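Local coordinates for protein tryptophan--tRNA ligase (Mycoplasma pneumoniae, PDB 2YY5) that probably catalyses the ATP-dependent attachment of tryptophan to tRNA(Trp), working as a homodimeric class I aminoacyl-tRNA synthetase, at residues V222-K225 with K226-A230; R239-S242 with K243-G247; V263-S266 with L267-Q270; E276-F279 with S280-Y284. The protein carries 1 engineered substitution. All coordinates share one frame; numbering follows the deposited sequence.

Contact 1: residues V222-K225 with K226-A230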
loop_
_atom_site.group_PDB
_atom_site.type_symbol
_atom_site.label_atom_id
_atom_site.label_comp_id
_atom_site.label_asym_id
_atom_site.label_seq_id
_atom_site.Cartn_x
_atom_site.Cartn_y
_atom_site.Cartn_z
ATOM N N VAL B 222 5.533 -40.226 -7.709
ATOM C CA VAL B 222 4.995 -39.185 -8.569
ATOM C C VAL B 222 6.136 -38.578 -9.391
ATOM O O VAL B 222 5.990 -38.353 -10.591
ATOM C CB VAL B 222 4.266 -38.105 -7.736
ATOM C CG1 VAL B 222 3.757 -36.994 -8.644
ATOM C CG2 VAL B 222 3.100 -38.746 -6.980
ATOM N N VAL B 223 7.277 -38.341 -8.749
ATOM C CA VAL B 223 8.447 -37.799 -9.440
ATOM C C VAL B 223 8.849 -38.740 -10.582
ATOM O O VAL B 223 9.196 -38.289 -11.684
ATOM C CB VAL B 223 9.650 -37.646 -8.478
ATOM C CG1 VAL B 223 10.885 -37.227 -9.254
ATOM C CG2 VAL B 223 9.330 -36.619 -7.396
ATOM N N VAL B 224 8.799 -40.046 -10.311
ATOM C CA VAL B 224 9.134 -41.062 -11.306
ATOM C C VAL B 224 8.226 -40.972 -12.531
ATOM O O VAL B 224 8.711 -40.933 -13.667
ATOM C CB VAL B 224 9.019 -42.491 -10.722
ATOM C CG1 VAL B 224 9.059 -43.524 -11.840
ATOM C CG2 VAL B 224 10.160 -42.752 -9.764
ATOM N N LYS B 225 6.915 -40.933 -12.308
ATOM C CA LYS B 225 5.975 -40.862 -13.423
ATOM C C LYS B 225 6.117 -39.580 -14.252
ATOM O O LYS B 225 6.140 -39.617 -15.487
ATOM C CB LYS B 225 4.530 -40.976 -12.919
ATOM C CG LYS B 225 3.492 -41.112 -14.042
ATOM C CD LYS B 225 2.060 -40.835 -13.568
ATOM C CE LYS B 225 1.831 -39.344 -13.301
ATOM N NZ LYS B 225 0.424 -39.024 -12.899
ATOM N N LYS B 226 6.216 -38.443 -13.572
ATOM C CA LYS B 226 6.322 -37.157 -14.257
ATOM C C LYS B 226 7.517 -37.044 -15.185
ATOM O O LYS B 226 7.401 -36.526 -16.294
ATOM C CB LYS B 226 6.365 -36.021 -13.234
ATOM C CG LYS B 226 5.064 -35.832 -12.501
ATOM C CD LYS B 226 5.114 -34.659 -11.559
ATOM C CE LYS B 226 3.737 -34.425 -10.975
ATOM N NZ LYS B 226 3.713 -33.253 -10.082
ATOM N N ILE B 227 8.664 -37.529 -14.725
ATOM C CA ILE B 227 9.881 -37.459 -15.509
ATOM C C ILE B 227 9.849 -38.444 -16.666
ATOM O O ILE B 227 10.255 -38.110 -17.782
ATOM C CB ILE B 227 11.101 -37.689 -14.600
ATOM C CG1 ILE B 227 11.236 -36.497 -13.644
ATOM C CG2 ILE B 227 12.360 -37.847 -15.427
ATOM C CD1 ILE B 227 12.143 -36.724 -12.464
ATOM N N ARG B 228 9.341 -39.646 -16.411
ATOM C CA ARG B 228 9.250 -40.661 -17.452
ATOM C C ARG B 228 8.419 -40.160 -18.623
ATOM O O ARG B 228 8.622 -40.577 -19.756
ATOM C CB ARG B 228 8.595 -41.925 -16.910
ATOM C CG ARG B 228 8.502 -43.040 -17.936
ATOM C CD ARG B 228 9.649 -44.003 -17.758
ATOM N NE ARG B 228 9.592 -44.594 -16.424
ATOM C CZ ARG B 228 10.499 -45.428 -15.927
ATOM N NH1 ARG B 228 10.353 -45.910 -14.700
ATOM N NH2 ARG B 228 11.550 -45.774 -16.653
ATOM N N GLN B 229 7.477 -39.268 -18.333
ATOM C CA GLN B 229 6.583 -38.709 -19.345
ATOM C C GLN B 229 7.046 -37.362 -19.895
ATOM O O GLN B 229 6.351 -36.756 -20.715
ATOM C CB GLN B 229 5.184 -38.506 -18.763
ATOM C CG GLN B 229 4.568 -39.694 -18.062
ATOM C CD GLN B 229 3.314 -39.289 -17.311
ATOM O OE1 GLN B 229 3.361 -38.454 -16.401
ATOM N NE2 GLN B 229 2.182 -39.866 -17.693
ATOM N N ALA B 230 8.193 -36.877 -19.430
ATOM C CA ALA B 230 8.703 -35.586 -19.892
ATOM C C ALA B 230 8.781 -35.568 -21.410
ATOM O O ALA B 230 9.380 -36.458 -22.016
ATOM C CB ALA B 230 10.087 -35.317 -19.291
#
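Val222 and Lys226 lie alongside each other and point the same way, with Val222 CG1 resting 3.5 Å from Lys226 CE. Lys226 reaches this methyl because its chain runs fully extended beyond CG, which sits beside its own backbone N (chi1 -69°). Its ammonium is carried past the valine to form a salt bridge with Asp218 and hydrogen bonds to the carbonyls of Gln210 and Val213, so the buried charge is well met. One residue on, Val223 and Ile227 are likewise parallel neighbours, and Val223 CG1 meets Ile227 CD1 at 3.5 Å; this apolar pair faces helix 284-308, at Thr292, Thr295 and Leu299. Farther round, Val224 CG1 lies 3.9 Å from NH1 of the exposed Arg228. Lys225 and Gln229 instead cross obliquely, Lys225 CG lying 3.6 Å from Gln229 OE1. Backbone bonds set this spacing: Lys226 N to Val222 O is the straightest at 3.0 Å and 172°, whereas Gln229 N to Lys225 O, 3.2 Å long, bends to 137° at the helix end. The i to i+4 pairing of both side chains and amides is that of the last turns of an alpha-helix, here helix 220-228.

Contact 2: residues R239-S242 with K243-G247. Engineered in segment 239-242: Ser242 (natural residue Pro).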
loop_
_atom_site.group_PDB
_atom_site.type_symbol
_atom_site.label_atom_id
_atom_site.label_comp_id
_atom_site.label_asym_id
_atom_site.label_seq_id
_atom_site.Cartn_x
_atom_site.Cartn_y
_atom_site.Cartn_z
ATOM N N ARG B 239 21.980 -33.440 -25.921
ATOM C CA ARG B 239 22.932 -32.339 -25.911
ATOM C C ARG B 239 22.195 -31.088 -25.460
ATOM O O ARG B 239 20.966 -31.096 -25.353
ATOM C CB ARG B 239 23.474 -32.107 -27.317
ATOM C CG ARG B 239 22.400 -31.720 -28.325
ATOM C CD ARG B 239 23.014 -31.473 -29.678
ATOM N NE ARG B 239 22.222 -32.061 -30.749
ATOM C CZ ARG B 239 22.741 -32.507 -31.888
ATOM N NH1 ARG B 239 24.050 -32.427 -32.093
ATOM N NH2 ARG B 239 21.956 -33.041 -32.815
ATOM N N PHE B 240 22.939 -30.016 -25.206
ATOM C CA PHE B 240 22.329 -28.760 -24.794
ATOM C C PHE B 240 21.960 -27.922 -26.014
ATOM O O PHE B 240 22.828 -27.369 -26.687
ATOM C CB PHE B 240 23.276 -27.957 -23.894
ATOM C CG PHE B 240 23.507 -28.576 -22.545
ATOM C CD1 PHE B 240 24.443 -29.595 -22.378
ATOM C CD2 PHE B 240 22.780 -28.146 -21.437
ATOM C CE1 PHE B 240 24.652 -30.178 -21.123
ATOM C CE2 PHE B 240 22.980 -28.719 -20.179
ATOM C CZ PHE B 240 23.917 -29.737 -20.022
ATOM N N ALA B 241 20.667 -27.828 -26.302
ATOM C CA ALA B 241 20.209 -27.045 -27.445
ATOM C C ALA B 241 18.877 -26.390 -27.136
ATOM O O ALA B 241 17.865 -26.700 -27.757
ATOM C CB ALA B 241 20.083 -27.930 -28.684
ATOM N N SER B 242 18.892 -25.473 -26.177
ATOM C CA SER B 242 17.685 -24.770 -25.776
ATOM C C SER B 242 16.771 -24.453 -26.954
ATOM O O SER B 242 15.602 -24.831 -26.960
ATOM C CB SER B 242 18.051 -23.471 -25.051
ATOM O OG SER B 242 18.716 -22.560 -25.909
ATOM N N LYS B 243 17.320 -23.776 -27.955
ATOM C CA LYS B 243 16.565 -23.363 -29.128
ATOM C C LYS B 243 15.860 -24.456 -29.934
ATOM O O LYS B 243 14.713 -24.279 -30.341
ATOM C CB LYS B 243 17.474 -22.547 -30.051
ATOM C CG LYS B 243 17.952 -21.225 -29.452
ATOM C CD LYS B 243 16.774 -20.318 -29.103
ATOM C CE LYS B 243 17.226 -18.994 -28.496
ATOM N NZ LYS B 243 16.067 -18.114 -28.156
ATOM N N THR B 244 16.526 -25.585 -30.163
ATOM C CA THR B 244 15.930 -26.657 -30.958
ATOM C C THR B 244 15.367 -27.861 -30.206
ATOM O O THR B 244 14.470 -28.540 -30.710
ATOM C CB THR B 244 16.925 -27.169 -32.004
ATOM O OG1 THR B 244 18.139 -27.573 -31.358
ATOM C CG2 THR B 244 17.229 -26.079 -33.009
ATOM N N GLN B 245 15.894 -28.142 -29.018
ATOM C CA GLN B 245 15.406 -29.264 -28.217
ATOM C C GLN B 245 15.150 -28.821 -26.776
ATOM O O GLN B 245 15.843 -29.249 -25.849
ATOM C CB GLN B 245 16.419 -30.396 -28.244
ATOM C CG GLN B 245 16.764 -30.821 -29.640
ATOM C CD GLN B 245 17.778 -31.932 -29.665
ATOM O OE1 GLN B 245 17.474 -33.071 -29.315
ATOM N NE2 GLN B 245 18.998 -31.607 -30.069
ATOM N N PRO B 246 14.136 -27.960 -26.573
ATOM C CA PRO B 246 13.795 -27.457 -25.240
ATOM C C PRO B 246 13.639 -28.547 -24.189
ATOM O O PRO B 246 14.208 -28.448 -23.104
ATOM C CB PRO B 246 12.508 -26.674 -25.490
ATOM C CG PRO B 246 11.912 -27.366 -26.666
ATOM C CD PRO B 246 13.105 -27.565 -27.548
ATOM N N GLY B 247 12.873 -29.584 -24.515
ATOM C CA GLY B 247 12.660 -30.681 -23.581
ATOM C C GLY B 247 13.946 -31.337 -23.107
ATOM O O GLY B 247 14.284 -31.271 -21.928
#
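Ala241 O receives the amide of Gln245 at 2.7 Å from Gln245 N, nearly in line (169°), and this i+4 to i bond closes an alpha-turn that feeds the chain into helix 246-259 of the class I synthetase. Thr244 N also approaches the same oxygen, but that 3.0 Å bond from Thr244 N to Ala241 O is bent and weak. Ala241 turns its methyl into the loop as well, where Ala241 CB lies 3.3 Å from Thr244 OG1. The threonine hydroxyl is placed there by a chi1 of 55°, which sets it between its own backbone N and carbonyl carbon.

Farther out, the side chains of Arg239 and Gln245 cross at about a right angle, the amide end arriving at the edge of the guanidinium with the two planes 77° apart. The engineered Ser242 stands exposed at the start of the turn. Gln245 is the N-cap residue, and its carbonyl is bonded to the hydroxyl of Thr249, which is also bonded to Ala241 N; one threonine of the first helical turn thus ties both ends of the turn to the helix. Phe240, by contrast, leaves the turn and packs along the helix on Thr249, Leu252 and Thr253, while its N is bonded to Glu276. Pro246 touches Pro199, in the loop shortly before the predicted KMSKS motif. Being a proline, it has no amide hydrogen to offer, and its ring carbon Pro246 CD lies 3.7 Å from Ser242 O.

Contact 3: residues V263-S266 with L267-Q270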
loop_
_atom_site.group_PDB
_atom_site.type_symbol
_atom_site.label_atom_id
_atom_site.label_comp_id
_atom_site.label_asym_id
_atom_site.label_seq_id
_atom_site.Cartn_x
_atom_site.Cartn_y
_atom_site.Cartn_z
ATOM N N VAL B 263 24.208 -35.245 -1.956
ATOM C CA VAL B 263 23.514 -36.471 -2.314
ATOM C C VAL B 263 23.744 -36.445 -3.828
ATOM O O VAL B 263 23.878 -35.367 -4.403
ATOM C CB VAL B 263 22.003 -36.381 -2.004
ATOM C CG1 VAL B 263 21.361 -37.754 -2.129
ATOM C CG2 VAL B 263 21.796 -35.829 -0.608
ATOM N N ASN B 264 23.801 -37.598 -4.475
ATOM C CA ASN B 264 24.059 -37.635 -5.913
ATOM C C ASN B 264 25.565 -37.615 -6.205
ATOM O O ASN B 264 25.986 -37.527 -7.362
ATOM C CB ASN B 264 23.390 -36.458 -6.640
ATOM C CG ASN B 264 21.874 -36.513 -6.575
ATOM O OD1 ASN B 264 21.294 -37.542 -6.230
ATOM N ND2 ASN B 264 21.224 -35.403 -6.922
ATOM N N GLN B 265 26.376 -37.690 -5.156
ATOM C CA GLN B 265 27.828 -37.711 -5.320
ATOM C C GLN B 265 28.214 -38.908 -6.188
ATOM O O GLN B 265 29.005 -38.789 -7.122
ATOM C CB GLN B 265 28.512 -37.850 -3.960
ATOM C CG GLN B 265 30.016 -37.823 -4.024
ATOM C CD GLN B 265 30.533 -36.485 -4.496
ATOM O OE1 GLN B 265 30.237 -35.452 -3.898
ATOM N NE2 GLN B 265 31.310 -36.493 -5.572
ATOM N N SER B 266 27.646 -40.064 -5.858
ATOM C CA SER B 266 27.915 -41.296 -6.579
ATOM C C SER B 266 27.383 -41.196 -7.986
ATOM O O SER B 266 27.995 -41.694 -8.928
ATOM C CB SER B 266 27.247 -42.478 -5.882
ATOM O OG SER B 266 27.650 -42.559 -4.528
ATOM N N LEU B 267 26.232 -40.552 -8.126
ATOM C CA LEU B 267 25.621 -40.406 -9.433
ATOM C C LEU B 267 26.524 -39.556 -10.331
ATOM O O LEU B 267 26.822 -39.949 -11.458
ATOM C CB LEU B 267 24.237 -39.764 -9.304
ATOM C CG LEU B 267 23.187 -40.110 -10.365
ATOM C CD1 LEU B 267 22.015 -39.150 -10.251
ATOM C CD2 LEU B 267 23.784 -40.024 -11.750
ATOM N N THR B 268 26.977 -38.406 -9.837
ATOM C CA THR B 268 27.831 -37.548 -10.651
ATOM C C THR B 268 29.189 -38.198 -10.941
ATOM O O THR B 268 29.777 -37.983 -12.003
ATOM C CB THR B 268 28.029 -36.147 -10.002
ATOM O OG1 THR B 268 28.802 -35.321 -10.883
ATOM C CG2 THR B 268 28.730 -36.254 -8.655
ATOM N N ASN B 269 29.683 -39.001 -10.007
ATOM C CA ASN B 269 30.955 -39.684 -10.214
ATOM C C ASN B 269 30.770 -40.706 -11.330
ATOM O O ASN B 269 31.566 -40.780 -12.263
ATOM C CB ASN B 269 31.396 -40.378 -8.928
ATOM C CG ASN B 269 32.002 -39.418 -7.930
ATOM O OD1 ASN B 269 31.618 -38.251 -7.864
ATOM N ND2 ASN B 269 32.949 -39.906 -7.138
ATOM N N GLN B 270 29.704 -41.487 -11.225
ATOM C CA GLN B 270 29.380 -42.502 -12.213
ATOM C C GLN B 270 29.181 -41.887 -13.601
ATOM O O GLN B 270 29.378 -42.553 -14.618
ATOM C CB GLN B 270 28.112 -43.244 -11.762
ATOM C CG GLN B 270 27.232 -43.804 -12.877
ATOM C CD GLN B 270 25.901 -44.337 -12.359
ATOM O OE1 GLN B 270 25.009 -44.689 -13.137
ATOM N NE2 GLN B 270 25.767 -44.403 -11.036
#
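Thr268 N donates to Asn264 O in a 2.8 Å bond, the shortest across this first turn of helix 265-271 and an almost straight one at 169°. The acceptor belongs to the N-cap residue, yet the Asn264 side chain does not cap the helix. It is buried and bonded instead to neighbouring helices: Asn264 OD1 accepts from Asn297 ND2, and Asn264 ND2 donates to the carbonyls of Leu258 and Ala294. The polar group is thus satisfied despite being buried.

Two more backbone bonds continue the helix: Asn269 N to Gln265 O at 3.0 Å and Gln270 N to Ser266 O at 2.9 Å. Between side chains one polar link follows the same i to i+4 spacing. Gln265 NE2 gives a hydrogen to Asn269 OD1 at 2.9 Å, bent to 143°, with the amide planes almost perpendicular and the donor tilted from the carbonyl plane of Asn269. The Gln265 chain leaves the backbone with CG opposite N, and the bend at chi2 (65°) turns its amide toward Asn269.

Leu267 is buried against Leu259, Ala294 and the side chain of Glu293, and Thr268 also touches Leu259, joining this short helix to helices 246-259 and 284-308. The polarity is therefore divided: the bond between Gln265 and Asn269 lies on the exposed side, whereas the buried Asn264 amide is satisfied by helices 246-259 and 284-308 and so probably helps to fix where the short helix starts.

Contact 4: residues E276-F279 with S280-Y284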
loop_
_atom_site.group_PDB
_atom_site.type_symbol
_atom_site.label_atom_id
_atom_site.label_comp_id
_atom_site.label_asym_id
_atom_site.label_seq_id
_atom_site.Cartn_x
_atom_site.Cartn_y
_atom_site.Cartn_z
ATOM N N GLU B 276 27.329 -34.628 -22.085
ATOM C CA GLU B 276 27.068 -34.896 -23.488
ATOM C C GLU B 276 27.857 -36.114 -23.942
ATOM O O GLU B 276 27.343 -36.941 -24.708
ATOM C CB GLU B 276 27.433 -33.690 -24.360
ATOM C CG GLU B 276 26.494 -32.502 -24.212
ATOM C CD GLU B 276 26.527 -31.589 -25.425
ATOM O OE1 GLU B 276 25.888 -30.510 -25.395
ATOM O OE2 GLU B 276 27.194 -31.959 -26.415
ATOM N N ALA B 277 29.100 -36.228 -23.475
ATOM C CA ALA B 277 29.942 -37.367 -23.842
ATOM C C ALA B 277 29.373 -38.657 -23.246
ATOM O O ALA B 277 29.386 -39.707 -23.883
ATOM C CB ALA B 277 31.375 -37.147 -23.357
ATOM N N TYR B 278 28.867 -38.573 -22.024
ATOM C CA TYR B 278 28.293 -39.731 -21.361
ATOM C C TYR B 278 27.027 -40.222 -22.072
ATOM O O TYR B 278 26.868 -41.415 -22.341
ATOM C CB TYR B 278 27.949 -39.389 -19.907
ATOM C CG TYR B 278 27.302 -40.541 -19.174
ATOM C CD1 TYR B 278 28.076 -41.540 -18.587
ATOM C CD2 TYR B 278 25.915 -40.671 -19.129
ATOM C CE1 TYR B 278 27.484 -42.644 -17.978
ATOM C CE2 TYR B 278 25.318 -41.769 -18.526
ATOM C CZ TYR B 278 26.107 -42.752 -17.951
ATOM O OH TYR B 278 25.514 -43.848 -17.363
ATOM N N PHE B 279 26.118 -39.301 -22.362
ATOM C CA PHE B 279 24.868 -39.663 -23.019
ATOM C C PHE B 279 25.034 -39.834 -24.517
ATOM O O PHE B 279 24.072 -40.107 -25.245
ATOM C CB PHE B 279 23.807 -38.613 -22.702
ATOM C CG PHE B 279 23.328 -38.676 -21.289
ATOM C CD1 PHE B 279 22.495 -39.712 -20.878
ATOM C CD2 PHE B 279 23.761 -37.746 -20.348
ATOM C CE1 PHE B 279 22.102 -39.827 -19.550
ATOM C CE2 PHE B 279 23.375 -37.851 -19.017
ATOM C CZ PHE B 279 22.545 -38.894 -18.616
ATOM N N SER B 280 26.275 -39.687 -24.959
ATOM C CA SER B 280 26.626 -39.816 -26.361
ATOM C C SER B 280 26.091 -41.111 -26.982
ATOM O O SER B 280 25.597 -41.106 -28.112
ATOM C CB SER B 280 28.146 -39.765 -26.508
ATOM O OG SER B 280 28.516 -39.319 -27.795
ATOM N N THR B 281 26.183 -42.213 -26.239
ATOM C CA THR B 281 25.729 -43.510 -26.735
ATOM C C THR B 281 24.483 -44.037 -26.029
ATOM O O THR B 281 24.202 -45.236 -26.082
ATOM C CB THR B 281 26.827 -44.584 -26.564
ATOM O OG1 THR B 281 27.001 -44.875 -25.169
ATOM C CG2 THR B 281 28.146 -44.095 -27.143
ATOM N N LYS B 282 23.729 -43.155 -25.383
ATOM C CA LYS B 282 22.542 -43.592 -24.654
ATOM C C LYS B 282 21.233 -42.975 -25.137
ATOM O O LYS B 282 21.230 -41.983 -25.867
ATOM C CB LYS B 282 22.752 -43.324 -23.163
ATOM C CG LYS B 282 24.020 -43.981 -22.643
ATOM C CD LYS B 282 24.322 -43.624 -21.213
ATOM C CE LYS B 282 25.610 -44.299 -20.763
ATOM N NZ LYS B 282 25.505 -45.777 -20.792
ATOM N N SER B 283 20.122 -43.576 -24.719
ATOM C CA SER B 283 18.789 -43.125 -25.114
ATOM C C SER B 283 18.224 -42.043 -24.211
ATOM O O SER B 283 18.749 -41.784 -23.126
ATOM C CB SER B 283 17.821 -44.300 -25.102
ATOM O OG SER B 283 17.595 -44.731 -23.774
ATOM N N TYR B 284 17.145 -41.414 -24.670
ATOM C CA TYR B 284 16.478 -40.373 -23.896
ATOM C C TYR B 284 15.970 -41.002 -22.599
ATOM O O TYR B 284 15.876 -40.343 -21.562
ATOM C CB TYR B 284 15.297 -39.793 -24.678
ATOM C CG TYR B 284 15.666 -38.812 -25.777
ATOM C CD1 TYR B 284 14.674 -38.200 -26.544
ATOM C CD2 TYR B 284 16.995 -38.459 -26.019
ATOM C CE1 TYR B 284 14.989 -37.261 -27.518
ATOM C CE2 TYR B 284 17.322 -37.518 -26.991
ATOM C CZ TYR B 284 16.311 -36.919 -27.735
ATOM O OH TYR B 284 16.617 -35.963 -28.681
#
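At the C-terminal end of the short helix 275-278, where the chain reverses toward helix 284-308, Lys282 lays its aliphatic chain over one face of the Tyr278 ring in a CH-pi contact. The carbon that does most of the touching is Lys282 CE, 3.6 Å from the ring centroid of Tyr278 and displaced toward the CZ end of the ring, 28° off the ring normal. Lys282 CD follows behind it, 3.4 Å from Tyr278 CE2. The chain is extended as far as CE and then bends at chi4 (-63°), so that Lys282 NZ ends 3.9 Å from Tyr278 OH rather than above the ring centre.

The turn that brings the lysine back is a type I turn of Phe279 to Lys282. Its closing bond, Lys282 N to Phe279 O, is 3.1 Å long, although the donor stands well above the carbonyl plane. Just before it Ser280 N makes a weak bond to Ala277 O, 3.3 Å. The two rings also meet each other: Tyr278 CD2 sits over the centre of one face of Phe279, while the buried Phe279 packs on Ile238 and on Leu255 of helix 246-259. Beyond the turn Ser283 is the N-cap of the next helix: its OG makes a weak bond to Leu285 N, and Asp286 OD1 accepts from Ser283 N, as in one half of a capping box. Tyr284 OH is held by Asp233 and by the amide of Lys237.

All four contacts are local and follow in series, none nesting within or crossing another. Contact 1 finishes helix 220-228; a loop then leads to contact 2, whose turn starts helix 246-259. After that helix, contact 3 opens helix 265-271, and contact 4 closes helix 275-278 and hands the chain to helix 284-308. Contacts 2 and 4, with centres about 14 Å apart, meet through Phe240 N, which probably bonds to Glu276 OE1, with Arg239 packed alongside. Contacts 3 and 4 only brush, at Gln270 and Tyr278, whereas contact 1 touches none of the others. Helix 284-308 links three of them: contacts 1 and 3 pack against it and contact 4 leads into it.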